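PDB 2ZZJ: glucuronan lyase A from Trichoderma reesei, which probably cleaves beta-1,4-linked glucuronan within the chain as a polysaccharide lyase, and binds a calcium ion. Local coordinates for residues Y15-N20 against R51-V56. Residues are numbered along the deposited sequence; the frame is centred on the assembly and turned at random.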
loop_
_atom_site.group_PDB
_atom_site.type_symbol
_atom_site.label_atom_id
_atom_site.label_comp_id
_atom_site.label_asym_id
_atom_site.label_seq_id
_atom_site.Cartn_x
_atom_site.Cartn_y
_atom_site.Cartn_z
ATOM N N TYR A 15 8.892 -10.387 -5.858
ATOM C CA TYR A 15 8.242 -10.315 -7.150
ATOM C C TYR A 15 8.096 -8.850 -7.553
ATOM O O TYR A 15 7.910 -7.989 -6.680
ATOM C CB TYR A 15 6.872 -10.984 -7.091
ATOM C CG TYR A 15 6.235 -11.146 -8.461
ATOM C CD1 TYR A 15 6.747 -12.058 -9.398
ATOM C CD2 TYR A 15 5.127 -10.374 -8.823
ATOM C CE1 TYR A 15 6.152 -12.188 -10.667
ATOM C CE2 TYR A 15 4.530 -10.494 -10.072
ATOM C CZ TYR A 15 5.051 -11.388 -10.988
ATOM O OH TYR A 15 4.428 -11.488 -12.212
ATOM N N VAL A 16 8.228 -8.603 -8.857
ATOM C CA VAL A 16 8.065 -7.279 -9.483
ATOM C C VAL A 16 6.946 -7.380 -10.511
ATOM O O VAL A 16 7.048 -8.142 -11.467
ATOM C CB VAL A 16 9.377 -6.812 -10.118
ATOM C CG1 VAL A 16 9.244 -5.391 -10.716
ATOM C CG2 VAL A 16 10.482 -6.864 -9.065
ATOM N N ARG A 17 5.873 -6.622 -10.299
ATOM C CA ARG A 17 4.664 -6.698 -11.145
ATOM C C ARG A 17 4.606 -5.419 -11.968
ATOM O O ARG A 17 4.583 -4.332 -11.396
ATOM C CB ARG A 17 3.431 -6.843 -10.262
ATOM C CG ARG A 17 2.074 -6.939 -10.979
ATOM C CD ARG A 17 0.884 -7.144 -9.984
ATOM N NE ARG A 17 1.033 -8.361 -9.207
ATOM C CZ ARG A 17 1.617 -8.450 -7.999
ATOM N NH1 ARG A 17 2.053 -7.349 -7.332
ATOM N NH2 ARG A 17 1.744 -9.660 -7.447
ATOM N N LYS A 18 4.656 -5.550 -13.298
ATOM C CA LYS A 18 4.599 -4.403 -14.211
ATOM C C LYS A 18 3.510 -4.692 -15.221
ATOM O O LYS A 18 3.805 -5.077 -16.351
ATOM C CB LYS A 18 5.902 -4.241 -14.998
ATOM C CG LYS A 18 7.195 -4.258 -14.231
ATOM C CD LYS A 18 8.302 -4.736 -15.181
ATOM C CE LYS A 18 9.357 -5.530 -14.439
ATOM N NZ LYS A 18 9.693 -6.857 -15.093
ATOM N N GLU A 19 2.266 -4.517 -14.815
ATOM C CA GLU A 19 1.102 -4.876 -15.615
ATOM C C GLU A 19 0.936 -3.937 -16.823
ATOM O O GLU A 19 1.107 -2.701 -16.720
ATOM C CB GLU A 19 -0.117 -4.849 -14.701
ATOM C CG GLU A 19 -1.165 -5.855 -14.954
ATOM C CD GLU A 19 -2.150 -5.990 -13.794
ATOM O OE1 GLU A 19 -2.951 -6.969 -13.794
ATOM O OE2 GLU A 19 -2.144 -5.135 -12.885
ATOM N N ASN A 20 0.607 -4.512 -17.986
ATOM C CA ASN A 20 0.315 -3.702 -19.184
ATOM C C ASN A 20 1.530 -2.872 -19.611
ATOM O O ASN A 20 2.583 -3.422 -19.867
ATOM C CB ASN A 20 -0.958 -2.852 -18.954
ATOM C CG ASN A 20 -1.489 -2.188 -20.225
ATOM O OD1 ASN A 20 -2.231 -1.203 -20.145
ATOM N ND2 ASN A 20 -1.110 -2.705 -21.385
ATOM N N ARG A 51 -5.971 -4.711 -15.381
ATOM C CA ARG A 51 -5.621 -3.855 -14.235
ATOM C C ARG A 51 -4.260 -3.214 -14.409
ATOM O O ARG A 51 -3.546 -3.513 -15.362
ATOM C CB ARG A 51 -5.774 -4.616 -12.905
ATOM C CG ARG A 51 -7.234 -4.844 -12.545
ATOM C CD ARG A 51 -7.431 -5.550 -11.228
ATOM N NE ARG A 51 -8.847 -5.771 -10.883
ATOM C CZ ARG A 51 -9.579 -6.795 -11.329
ATOM N NH1 ARG A 51 -9.034 -7.699 -12.140
ATOM N NH2 ARG A 51 -10.851 -6.938 -10.952
ATOM N N TYR A 52 -3.922 -2.286 -13.508
ATOM C CA TYR A 52 -2.809 -1.388 -13.729
ATOM C C TYR A 52 -1.921 -1.355 -12.479
ATOM O O TYR A 52 -1.791 -0.316 -11.823
ATOM C CB TYR A 52 -3.359 0.013 -13.985
ATOM C CG TYR A 52 -4.048 0.253 -15.330
ATOM C CD1 TYR A 52 -3.315 0.630 -16.453
ATOM C CD2 TYR A 52 -5.455 0.189 -15.442
ATOM C CE1 TYR A 52 -3.964 0.901 -17.699
ATOM C CE2 TYR A 52 -6.103 0.465 -16.673
ATOM C CZ TYR A 52 -5.347 0.814 -17.776
ATOM O OH TYR A 52 -5.989 1.105 -18.976
ATOM N N HIS A 53 -1.317 -2.498 -12.156
ATOM C CA HIS A 53 -0.404 -2.610 -11.003
ATOM C C HIS A 53 1.031 -2.432 -11.453
ATOM O O HIS A 53 1.505 -3.139 -12.354
ATOM C CB HIS A 53 -0.442 -4.017 -10.411
ATOM C CG HIS A 53 -1.735 -4.418 -9.798
ATOM N ND1 HIS A 53 -2.741 -5.027 -10.521
ATOM C CD2 HIS A 53 -2.151 -4.402 -8.511
ATOM C CE1 HIS A 53 -3.728 -5.343 -9.710
ATOM N NE2 HIS A 53 -3.396 -4.979 -8.484
ATOM N N SER A 54 1.754 -1.526 -10.807
ATOM C CA SER A 54 3.226 -1.504 -10.918
ATOM C C SER A 54 3.752 -1.580 -9.476
ATOM O O SER A 54 3.793 -0.567 -8.783
ATOM C CB SER A 54 3.724 -0.243 -11.612
ATOM O OG SER A 54 3.479 -0.264 -13.002
ATOM N N GLU A 55 4.114 -2.778 -9.014
ATOM C CA GLU A 55 4.345 -3.030 -7.583
ATOM C C GLU A 55 5.561 -3.945 -7.368
ATOM O O GLU A 55 5.987 -4.669 -8.298
ATOM C CB GLU A 55 3.120 -3.729 -6.940
ATOM C CG GLU A 55 1.860 -2.840 -6.773
ATOM C CD GLU A 55 0.639 -3.623 -6.321
ATOM O OE1 GLU A 55 0.471 -4.801 -6.758
ATOM O OE2 GLU A 55 -0.155 -3.075 -5.518
ATOM N N VAL A 56 6.120 -3.878 -6.160
ATOM C CA VAL A 56 7.091 -4.865 -5.713
ATOM C C VAL A 56 6.531 -5.522 -4.473
ATOM O O VAL A 56 5.851 -4.868 -3.671
ATOM C CB VAL A 56 8.461 -4.262 -5.449
ATOM C CG1 VAL A 56 9.077 -3.810 -6.787
ATOM C CG2 VAL A 56 8.350 -3.038 -4.436
HETATM O O HOH W 1 -4.949 -7.570 -15.382
#
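In the beta-jelly roll of this lyase, the short strand 15-18 pairs antiparallel with the start of strand 53-63, and Glu19, just past the end of strand 15-18, adds further bonds to His53. The hydrogen-bonded pair is Arg17 with Glu55, where Arg17 N gives a nearly straight bond of 2.8 Å to Glu55 O and Glu55 N returns one to Arg17 O. Two residues on, past the non-hydrogen-bonded pair Lys18 with Ser54, Glu19 N binds His53 O at 2.9 Å. Here a side chain takes over from the backbone: Glu19 OE2 accepts both His53 N, through its anti lone pair, and His53 ND1. Glu19 OE2 to His53 ND1 is modelled at only 2.4 Å, too short to be taken at face value; the oxygen lies at the ring edge. An alanine in place of Glu19 would probably leave His53 N and ND1 without this shared acceptor and the imidazole freer to turn. The other carboxylate oxygen, Glu19 OE1, accepts a water that also binds Arg51 N. Tyr200 stacks on the His53 ring.

Arg17 and Glu55 share one face of the sheet; Arg17 CG is anti to the backbone N (chi1 -180°), and Arg17 CD packs 3.4 Å from His53 CB. Tyr15 CD2 covers one guanidinium face near its rim. Asp57 takes NH2 in a salt bridge, while Arg196 and Gln91 hold the Glu55 carboxylate. On the reverse face, Val16 CG2 meets Val56 CG1 at 4.1 Å, with Val24 of strand 23-27 touching both valines. The salt bridge from Arg17 NH1 to Glu55 OE1 is weak as a hydrogen bond, 3.1 Å long with an angle of 121° at the hydrogen.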